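Local structure of bile salt hydrolase/transferase (Clostridium perfringens, 2BJF) at residues 16-21 against 67-72; 278-283 against 287-292; 103-108 against 142-147. The protein hydrolyses the amide bond of glycine- and taurine-conjugated bile salts, releasing free bile acids, and also acts as a bile acid amine N-acyltransferase. One frame throughout, in Å; residues are numbered along the deposited sequence.

Interaction 1: residues 16-21 against 67-72. With DXC ((3alpha,5beta,12alpha)-3,12-dihydroxycholan-24-oic acid), chain B.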
# COMPACT_ATOMS: atom_id res chain seq x y z
N PHE A 16 -26.06 13.54 -10.03
CA PHE A 16 -24.89 14.32 -9.66
C PHE A 16 -25.00 14.76 -8.21
O PHE A 16 -26.05 15.24 -7.78
CB PHE A 16 -24.74 15.53 -10.59
CG PHE A 16 -23.64 16.48 -10.17
CD1 PHE A 16 -22.31 16.11 -10.28
CD2 PHE A 16 -23.96 17.74 -9.67
CE1 PHE A 16 -21.29 16.98 -9.88
CE2 PHE A 16 -22.95 18.62 -9.28
CZ PHE A 16 -21.61 18.24 -9.39
N GLY A 17 -23.92 14.59 -7.46
CA GLY A 17 -23.93 14.94 -6.04
C GLY A 17 -22.58 14.77 -5.38
O GLY A 17 -21.55 14.68 -6.05
N ARG A 18 -22.59 14.73 -4.05
CA ARG A 18 -21.35 14.79 -3.28
C ARG A 18 -21.46 14.33 -1.83
O ARG A 18 -22.53 14.38 -1.23
CB ARG A 18 -20.79 16.22 -3.31
CG ARG A 18 -21.74 17.30 -2.78
CD ARG A 18 -21.55 17.59 -1.28
NE ARG A 18 -20.21 18.10 -0.99
CZ ARG A 18 -19.81 19.36 -1.20
NH1 ARG A 18 -20.64 20.26 -1.71
NH2 ARG A 18 -18.57 19.71 -0.90
N ASN A 19 -20.33 13.87 -1.30
CA ASN A 19 -20.11 13.80 0.14
C ASN A 19 -19.64 15.16 0.62
O ASN A 19 -18.75 15.77 -0.00
CB ASN A 19 -19.03 12.77 0.48
CG ASN A 19 -19.55 11.34 0.49
OD1 ASN A 19 -20.75 11.09 0.47
ND2 ASN A 19 -18.62 10.39 0.52
N MET A 20 -20.22 15.65 1.71
CA MET A 20 -19.73 16.85 2.37
C MET A 20 -18.88 16.44 3.57
O MET A 20 -19.41 15.96 4.57
CB MET A 20 -20.89 17.74 2.82
CG MET A 20 -20.48 18.89 3.75
SD MET A 20 -19.40 20.10 2.97
CE MET A 20 -20.54 20.85 1.81
N ASP A 21 -17.57 16.64 3.45
CA ASP A 21 -16.63 16.24 4.50
C ASP A 21 -16.09 17.45 5.26
O ASP A 21 -15.16 18.11 4.80
CB ASP A 21 -15.48 15.40 3.92
CG ASP A 21 -15.96 14.21 3.10
OD1 ASP A 21 -17.10 13.73 3.32
OD2 ASP A 21 -15.19 13.74 2.24
N PHE A 67 -24.19 28.66 -1.55
CA PHE A 67 -24.44 27.23 -1.74
C PHE A 67 -23.21 26.33 -1.61
O PHE A 67 -22.09 26.73 -1.94
CB PHE A 67 -25.10 26.99 -3.10
CG PHE A 67 -26.54 27.42 -3.15
CD1 PHE A 67 -27.56 26.50 -2.93
CD2 PHE A 67 -26.87 28.74 -3.42
CE1 PHE A 67 -28.90 26.89 -2.97
CE2 PHE A 67 -28.20 29.15 -3.47
CZ PHE A 67 -29.22 28.22 -3.24
N ALA A 68 -23.46 25.10 -1.15
CA ALA A 68 -22.44 24.05 -1.10
C ALA A 68 -22.54 23.16 -2.34
O ALA A 68 -21.53 22.73 -2.89
CB ALA A 68 -22.60 23.23 0.16
N ASP A 69 -23.78 22.88 -2.75
CA ASP A 69 -24.07 22.14 -3.98
C ASP A 69 -25.54 22.32 -4.34
O ASP A 69 -26.38 22.52 -3.46
CB ASP A 69 -23.73 20.65 -3.86
CG ASP A 69 -24.31 20.01 -2.61
OD1 ASP A 69 -23.68 20.12 -1.55
OD2 ASP A 69 -25.39 19.38 -2.71
N GLY A 70 -25.84 22.27 -5.63
CA GLY A 70 -27.20 22.46 -6.09
C GLY A 70 -27.38 22.27 -7.58
O GLY A 70 -26.44 21.93 -8.30
N MET A 71 -28.61 22.48 -8.04
CA MET A 71 -28.93 22.40 -9.46
C MET A 71 -29.95 23.47 -9.82
O MET A 71 -30.56 24.08 -8.94
CB MET A 71 -29.49 21.02 -9.80
CG MET A 71 -30.80 20.70 -9.10
SD MET A 71 -31.44 19.07 -9.48
CE MET A 71 -32.24 18.75 -7.92
N ASN A 72 -30.13 23.69 -11.12
CA ASN A 72 -31.23 24.53 -11.59
C ASN A 72 -32.31 23.73 -12.33
O ASN A 72 -32.17 22.52 -12.54
CB ASN A 72 -30.73 25.74 -12.40
CG ASN A 72 -30.09 25.35 -13.73
OD1 ASN A 72 -30.41 24.32 -14.33
ND2 ASN A 72 -29.20 26.21 -14.21
C1 DXC B . -16.88 31.77 6.44
C2 DXC B . -17.05 32.02 4.95
C3 DXC B . -18.51 32.24 4.53
C4 DXC B . -19.48 31.16 5.04
C5 DXC B . -19.26 30.94 6.53
C6 DXC B . -17.80 30.66 6.92
C7 DXC B . -18.58 32.43 3.00
C8 DXC B . -18.44 31.13 2.21
C9 DXC B . -19.30 29.98 2.72
C10 DXC B . -19.24 29.84 4.26
C11 DXC B . -18.84 28.64 2.13
C12 DXC B . -19.68 27.43 2.55
C13 DXC B . -19.69 27.31 4.08
C14 DXC B . -20.08 28.64 4.75
C15 DXC B . -18.63 28.52 0.63
C16 DXC B . -18.62 27.00 0.41
C17 DXC B . -18.93 26.35 1.77
C18 DXC B . -20.93 31.62 4.87
C19 DXC B . -19.52 24.93 1.62
O1 DXC B . -18.41 26.87 4.58
O2 DXC B . -15.52 31.41 6.71
C20 DXC B . -21.14 27.56 2.06
C21 DXC B . -18.51 23.96 0.99
C22 DXC B . -17.24 23.81 1.82
C23 DXC B . -16.52 22.50 1.54
O3 DXC B . -17.07 21.63 0.83
O4 DXC B . -15.38 22.35 2.04
C24 DXC B . -20.07 24.32 2.91

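Interaction 2: residues 278-283 against 287-292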
# COMPACT_ATOMS: atom_id res chain seq x y z
N TYR A 278 -23.11 14.99 5.25
CA TYR A 278 -24.23 14.60 4.39
C TYR A 278 -23.78 14.08 3.04
O TYR A 278 -22.64 14.31 2.61
CB TYR A 278 -25.27 15.74 4.24
CG TYR A 278 -24.86 16.92 3.39
CD1 TYR A 278 -24.98 16.88 1.99
CD2 TYR A 278 -24.39 18.10 3.97
CE1 TYR A 278 -24.62 17.97 1.21
CE2 TYR A 278 -24.04 19.20 3.19
CZ TYR A 278 -24.15 19.12 1.81
OH TYR A 278 -23.79 20.21 1.05
N THR A 279 -24.67 13.34 2.38
CA THR A 279 -24.46 12.86 1.03
C THR A 279 -25.66 13.27 0.20
O THR A 279 -26.79 12.89 0.50
CB THR A 279 -24.29 11.32 1.01
OG1 THR A 279 -23.19 10.95 1.85
CG2 THR A 279 -24.03 10.82 -0.41
N SER A 280 -25.41 14.06 -0.84
CA SER A 280 -26.47 14.54 -1.72
C SER A 280 -26.38 13.87 -3.09
O SER A 280 -25.29 13.54 -3.57
CB SER A 280 -26.42 16.06 -1.86
OG SER A 280 -25.28 16.48 -2.58
N CYS A 281 -27.54 13.66 -3.70
CA CYS A 281 -27.64 13.10 -5.04
C CYS A 281 -28.79 13.77 -5.76
O CYS A 281 -29.95 13.62 -5.38
CB CYS A 281 -27.87 11.59 -4.97
SG CYS A 281 -28.07 10.80 -6.59
N MET A 282 -28.46 14.52 -6.80
CA MET A 282 -29.46 15.25 -7.58
C MET A 282 -29.78 14.50 -8.86
O MET A 282 -28.88 14.16 -9.64
CB MET A 282 -28.94 16.65 -7.92
CG MET A 282 -28.77 17.56 -6.72
SD MET A 282 -27.78 19.02 -7.07
CE MET A 282 -26.13 18.42 -6.70
N CYS A 283 -31.06 14.21 -9.07
CA CYS A 283 -31.51 13.70 -10.36
C CYS A 283 -31.79 14.91 -11.24
O CYS A 283 -32.83 15.56 -11.11
CB CYS A 283 -32.74 12.81 -10.22
SG CYS A 283 -33.26 12.12 -11.81
N GLY A 287 -35.19 17.20 -11.38
CA GLY A 287 -35.08 18.32 -10.45
C GLY A 287 -35.33 17.93 -9.01
O GLY A 287 -35.81 18.74 -8.21
N ILE A 288 -35.01 16.68 -8.67
CA ILE A 288 -35.17 16.19 -7.30
C ILE A 288 -33.83 16.13 -6.58
O ILE A 288 -32.87 15.52 -7.07
CB ILE A 288 -35.88 14.81 -7.25
CG1 ILE A 288 -37.24 14.88 -7.96
CG2 ILE A 288 -36.07 14.36 -5.80
CD1 ILE A 288 -37.89 13.53 -8.22
N TYR A 289 -33.77 16.80 -5.44
CA TYR A 289 -32.59 16.80 -4.58
C TYR A 289 -32.77 15.72 -3.51
O TYR A 289 -33.62 15.86 -2.62
CB TYR A 289 -32.41 18.19 -3.94
CG TYR A 289 -31.11 18.38 -3.20
CD1 TYR A 289 -30.02 19.00 -3.81
CD2 TYR A 289 -30.97 17.96 -1.87
CE1 TYR A 289 -28.82 19.18 -3.12
CE2 TYR A 289 -29.78 18.14 -1.18
CZ TYR A 289 -28.71 18.75 -1.81
OH TYR A 289 -27.53 18.93 -1.13
N TYR A 290 -31.99 14.65 -3.62
CA TYR A 290 -31.98 13.59 -2.60
C TYR A 290 -30.78 13.78 -1.68
O TYR A 290 -29.70 14.14 -2.14
CB TYR A 290 -31.87 12.21 -3.24
CG TYR A 290 -32.99 11.81 -4.18
CD1 TYR A 290 -34.18 11.28 -3.70
CD2 TYR A 290 -32.82 11.94 -5.56
CE1 TYR A 290 -35.20 10.90 -4.58
CE2 TYR A 290 -33.83 11.56 -6.44
CZ TYR A 290 -35.01 11.05 -5.95
OH TYR A 290 -36.01 10.68 -6.82
N TYR A 291 -30.97 13.51 -0.39
CA TYR A 291 -29.85 13.55 0.54
C TYR A 291 -30.12 12.75 1.81
O TYR A 291 -31.28 12.56 2.20
CB TYR A 291 -29.48 15.00 0.91
CG TYR A 291 -30.35 15.59 2.00
CD1 TYR A 291 -29.87 15.70 3.31
CD2 TYR A 291 -31.64 16.02 1.73
CE1 TYR A 291 -30.67 16.23 4.32
CE2 TYR A 291 -32.45 16.56 2.73
CZ TYR A 291 -31.95 16.66 4.02
OH TYR A 291 -32.74 17.19 5.02
N ASN A 292 -29.05 12.28 2.43
CA ASN A 292 -29.11 11.81 3.81
C ASN A 292 -27.99 12.46 4.62
O ASN A 292 -27.19 13.21 4.07
CB ASN A 292 -29.11 10.28 3.91
CG ASN A 292 -27.81 9.64 3.42
OD1 ASN A 292 -26.83 10.33 3.11
ND2 ASN A 292 -27.79 8.32 3.36
O HOH W 1 -24.51 10.99 4.46

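Interaction 3: residues 103-108 against 142-147. With DXC ((3alpha,5beta,12alpha)-3,12-dihydroxycholan-24-oic acid), chain B.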
# COMPACT_ATOMS: atom_id res chain seq x y z
N TYR A 103 -17.70 33.20 -2.76
CA TYR A 103 -18.94 32.78 -2.11
C TYR A 103 -20.13 32.70 -3.08
O TYR A 103 -21.11 32.00 -2.80
CB TYR A 103 -19.29 33.71 -0.94
CG TYR A 103 -19.63 35.13 -1.35
CD1 TYR A 103 -20.92 35.46 -1.76
CD2 TYR A 103 -18.67 36.13 -1.32
CE1 TYR A 103 -21.24 36.76 -2.14
CE2 TYR A 103 -18.97 37.44 -1.70
CZ TYR A 103 -20.26 37.74 -2.11
OH TYR A 103 -20.57 39.03 -2.49
N ASN A 104 -20.04 33.42 -4.19
CA ASN A 104 -21.16 33.55 -5.13
C ASN A 104 -21.02 32.70 -6.40
O ASN A 104 -21.94 32.66 -7.22
CB ASN A 104 -21.38 35.02 -5.50
CG ASN A 104 -22.80 35.29 -6.00
OD1 ASN A 104 -23.78 34.86 -5.40
ND2 ASN A 104 -22.90 36.02 -7.11
N PHE A 105 -19.88 32.02 -6.56
CA PHE A 105 -19.61 31.29 -7.80
C PHE A 105 -20.66 30.22 -8.13
O PHE A 105 -21.14 30.15 -9.26
CB PHE A 105 -18.21 30.66 -7.80
CG PHE A 105 -17.86 29.97 -9.10
CD1 PHE A 105 -17.35 30.70 -10.16
CD2 PHE A 105 -18.06 28.60 -9.25
CE1 PHE A 105 -17.03 30.07 -11.37
CE2 PHE A 105 -17.74 27.96 -10.45
CZ PHE A 105 -17.23 28.70 -11.51
N LEU A 106 -21.01 29.40 -7.14
CA LEU A 106 -21.96 28.31 -7.35
C LEU A 106 -23.32 28.85 -7.80
O LEU A 106 -23.88 28.37 -8.79
CB LEU A 106 -22.09 27.46 -6.09
CG LEU A 106 -22.46 25.98 -6.29
CD1 LEU A 106 -21.98 25.15 -5.13
CD2 LEU A 106 -23.96 25.79 -6.51
N LEU A 107 -23.83 29.85 -7.09
CA LEU A 107 -25.09 30.49 -7.45
C LEU A 107 -25.02 31.18 -8.82
O LEU A 107 -25.98 31.14 -9.59
CB LEU A 107 -25.54 31.48 -6.37
CG LEU A 107 -26.86 32.24 -6.56
CD1 LEU A 107 -28.04 31.29 -6.74
CD2 LEU A 107 -27.10 33.20 -5.41
N TRP A 108 -23.87 31.79 -9.12
CA TRP A 108 -23.66 32.45 -10.41
C TRP A 108 -23.80 31.46 -11.57
O TRP A 108 -24.38 31.79 -12.61
CB TRP A 108 -22.29 33.15 -10.44
CG TRP A 108 -21.92 33.73 -11.78
CD1 TRP A 108 -22.29 34.95 -12.27
CD2 TRP A 108 -21.10 33.13 -12.78
NE1 TRP A 108 -21.75 35.14 -13.53
CE2 TRP A 108 -21.02 34.03 -13.87
CE3 TRP A 108 -20.43 31.90 -12.88
CZ2 TRP A 108 -20.29 33.75 -15.03
CZ3 TRP A 108 -19.70 31.62 -14.04
CH2 TRP A 108 -19.64 32.55 -15.09
N LEU A 142 -11.88 26.77 -2.42
CA LEU A 142 -12.80 25.92 -3.18
C LEU A 142 -12.38 25.65 -4.62
O LEU A 142 -11.72 26.47 -5.26
CB LEU A 142 -14.20 26.55 -3.20
CG LEU A 142 -14.98 26.75 -1.90
CD1 LEU A 142 -16.08 27.78 -2.12
CD2 LEU A 142 -15.55 25.44 -1.38
N HIS A 143 -12.78 24.48 -5.10
CA HIS A 143 -12.88 24.21 -6.53
C HIS A 143 -14.25 23.59 -6.82
O HIS A 143 -14.93 23.12 -5.90
CB HIS A 143 -11.70 23.37 -7.05
CG HIS A 143 -11.63 21.97 -6.51
ND1 HIS A 143 -10.86 21.00 -7.10
CD2 HIS A 143 -12.22 21.39 -5.44
CE1 HIS A 143 -10.98 19.87 -6.42
NE2 HIS A 143 -11.80 20.08 -5.41
N TRP A 144 -14.67 23.61 -8.08
CA TRP A 144 -16.04 23.25 -8.42
C TRP A 144 -16.14 22.17 -9.48
O TRP A 144 -15.33 22.13 -10.41
CB TRP A 144 -16.82 24.49 -8.88
CG TRP A 144 -16.95 25.56 -7.84
CD1 TRP A 144 -18.00 25.75 -6.99
CD2 TRP A 144 -15.99 26.58 -7.53
NE1 TRP A 144 -17.76 26.83 -6.17
CE2 TRP A 144 -16.53 27.36 -6.48
CE3 TRP A 144 -14.73 26.92 -8.04
CZ2 TRP A 144 -15.86 28.45 -5.93
CZ3 TRP A 144 -14.06 28.00 -7.49
CH2 TRP A 144 -14.62 28.76 -6.45
N MET A 145 -17.13 21.30 -9.33
CA MET A 145 -17.51 20.36 -10.38
C MET A 145 -18.88 20.77 -10.92
O MET A 145 -19.80 21.06 -10.15
CB MET A 145 -17.54 18.93 -9.85
CG MET A 145 -17.81 17.88 -10.92
SD MET A 145 -17.57 16.20 -10.32
CE MET A 145 -18.23 15.25 -11.69
N ILE A 146 -19.00 20.79 -12.24
CA ILE A 146 -20.23 21.18 -12.92
C ILE A 146 -20.63 20.07 -13.89
O ILE A 146 -19.78 19.56 -14.63
CB ILE A 146 -20.06 22.54 -13.67
CG1 ILE A 146 -19.63 23.64 -12.70
CG2 ILE A 146 -21.36 22.93 -14.38
CD1 ILE A 146 -19.11 24.91 -13.37
N SER A 147 -21.90 19.69 -13.87
CA SER A 147 -22.40 18.57 -14.67
C SER A 147 -23.83 18.83 -15.10
O SER A 147 -24.57 19.53 -14.41
CB SER A 147 -22.31 17.28 -13.85
OG SER A 147 -22.37 16.13 -14.69
C1 DXC B . -16.88 31.77 6.44
C2 DXC B . -17.05 32.02 4.95
C3 DXC B . -18.51 32.24 4.53
C4 DXC B . -19.48 31.16 5.04
C5 DXC B . -19.26 30.94 6.53
C6 DXC B . -17.80 30.66 6.92
C7 DXC B . -18.58 32.43 3.00
C8 DXC B . -18.44 31.13 2.21
C9 DXC B . -19.30 29.98 2.72
C10 DXC B . -19.24 29.84 4.26
C11 DXC B . -18.84 28.64 2.13
C12 DXC B . -19.68 27.43 2.55
C13 DXC B . -19.69 27.31 4.08
C14 DXC B . -20.08 28.64 4.75
C15 DXC B . -18.63 28.52 0.63
C16 DXC B . -18.62 27.00 0.41
C17 DXC B . -18.93 26.35 1.77
C18 DXC B . -20.93 31.62 4.87
C19 DXC B . -19.52 24.93 1.62
O1 DXC B . -18.41 26.87 4.58
O2 DXC B . -15.52 31.41 6.71
C20 DXC B . -21.14 27.56 2.06
C21 DXC B . -18.51 23.96 0.99
C22 DXC B . -17.24 23.81 1.82
C23 DXC B . -16.52 22.50 1.54
O3 DXC B . -17.07 21.63 0.83
O4 DXC B . -15.38 22.35 2.04
C24 DXC B . -20.07 24.32 2.91
O HOH W 2 -19.24 29.18 -4.55

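Interaction 1: residues 16-21 against 67-72
R18, on strand 14-22, meets the chain corner at A68 and D69 and illustrates how a buried cation is fixed by dividing its nitrogens among several acceptors. The ionic share falls to NH1, which forms a 3.0 Å salt bridge with OD1 of D69. The oxygen is met on its anti side, out of the carboxylate plane; the guanidinium and carboxylate planes are 57° apart. OD1 also hydrogen-bonds Y278 OH, so the carboxylate has support beyond the arginine.

Hydrogen bonds to carbonyls complete the grip. NH1 makes a weak, bent one to A68 O (2.9 Å), which lies at the guanidinium edge. NE donates to N19 O at 2.9 Å; bends at chi2 (93°) and chi3 (62°) fold the side chain back over its own strand to reach it. NH2 donates to G80 O, and with all three nitrogens engaged the group has little freedom to rotate.

Apolar contact comes from M20, whose CE sits 3.4 Å above the guanidinium plane, over its centre, and touches A68 CB at 3.6 Å.

Deoxycholate closes the set: its O3 lies 3.0 Å from R18 NH2, approached obliquely, and its C19 is 3.8 Å from A68 CB. This is the bile-acid pocket of an N-terminal nucleophile hydrolase, with R18 beside C2, the assigned nucleophile.

Interaction 2: residues 278-283 against 287-292
The ring of Y290 has the carbonyl oxygen of C281 at its edge, in plane, 3.3 Å from CD2, while CG2 of its neighbour-but-one I288 stands 3.5 Å above one face, offset toward the rim. C283 CB lies farther along the ring's edge. On the other side of the hairpin, Y289 has CG anti to the backbone N (chi1 -171°), which brings its ring back across the partner strand. There M282 CG touches CD1 of Y289 at 3.5 Å, the sulfur completing an oblique Met-aromatic contact, and S280 CB lies 3.2 Å from Y289 OH. The side chains of Y278 and Y289 cross at about a right angle, CE1 of Y278 near Y289 OH. The hydroxyls of Y289 and S280 both hydrogen-bond OD2 of D69, so the hairpin holds a buried carboxylate.

Backbone bonds set this register. T279 and N292 pair reciprocally, as do C281 and Y290, where C281 N to Y290 O is 2.7 Å. At the turn end C283 N still donates to I288 O, but G287 and I288 both face C283, a G1 beta bulge: G287 N donates to C283 O at 2.9 Å, I288 N adds a weak bond to the same oxygen, and G287 adopts a positive phi of 69°. At the far end, a water donates to T279 OG1 and N292 OD1; T279 OG1 also hydrogen-bonds N19 OD1 of strand 14-22, and N292 ND2 bonds N297 O of the same chain.

Strand 14-22 flanks 275-283 and strand 300-303 flanks 288-293 in the same antiparallel sheet. Helix 249-257 covers the face of T279 and C281; strand 54-61 of the second sheet packs on Y278, Y289 and Y291. Y290 packs on I325 and N292 on N297 of a second subunit.

Interaction 3: residues 103-108 against 142-147
One water joins L106 to W144, accepting from the backbone N of L106 at 3.1 Å and from the indole NE1 of W144 at 3.2 Å. The example is instructive: an amide in the first helical turn and a buried indole N-H share a single oxygen as partner.

Otherwise the contact is aromatic and aliphatic. F105 points at strand 142-147 with CG trans to its backbone N (chi1 -176°), and its CD2 comes down over the middle of the indole, 3.3 Å above the plane. The two rings are inclined by 43°, with 4.3 Å between the centroids of the phenyl and the six-membered indole ring; the CD2-CE2 side of the phenyl lies obliquely over the indole face, CD2 nearest. On the opposite face, offset toward the rim, is CB of L142, two residues earlier on the strand, so W144 lies between it and F105 of the helix. Farther along the strand, I146 CD1 approaches F105 CE2 at 4.4 Å, and L106 packs its CD1 beside the indole's five-membered ring.

F105 also rests on L123 of helix 116-123 and V156 of strand 153-158. The branch of L142 lines the pocket, its CD1 lying 3.7 Å from C16 of deoxycholate. Helix laid on sheet in this manner is the outer layer of the alpha-beta-beta-alpha sandwich of N-terminal nucleophile hydrolases, here bordering the bile-acid pocket.

From the N terminus, interaction 1 comes first, closing a 45-residue stretch of strands and loops and tying strand 14-22 of the six-stranded sheet to the corner leading into strand 70-72 of the other. Interaction 3 follows, closing a 33-residue excursion that contains helix 116-123, and fastens helix 105-112 to that second sheet. Interaction 2 is last, a local hairpin with three residues between its segments. The three run in series; none nests or crosses. Interaction 1 is the hub: D69 meets the hairpin, while A68 O packs on L106 CD1 of interaction 3. Interactions 2 and 3 do not touch, their centres about 17 Å apart; deoxycholate contacts interactions 1 and 3.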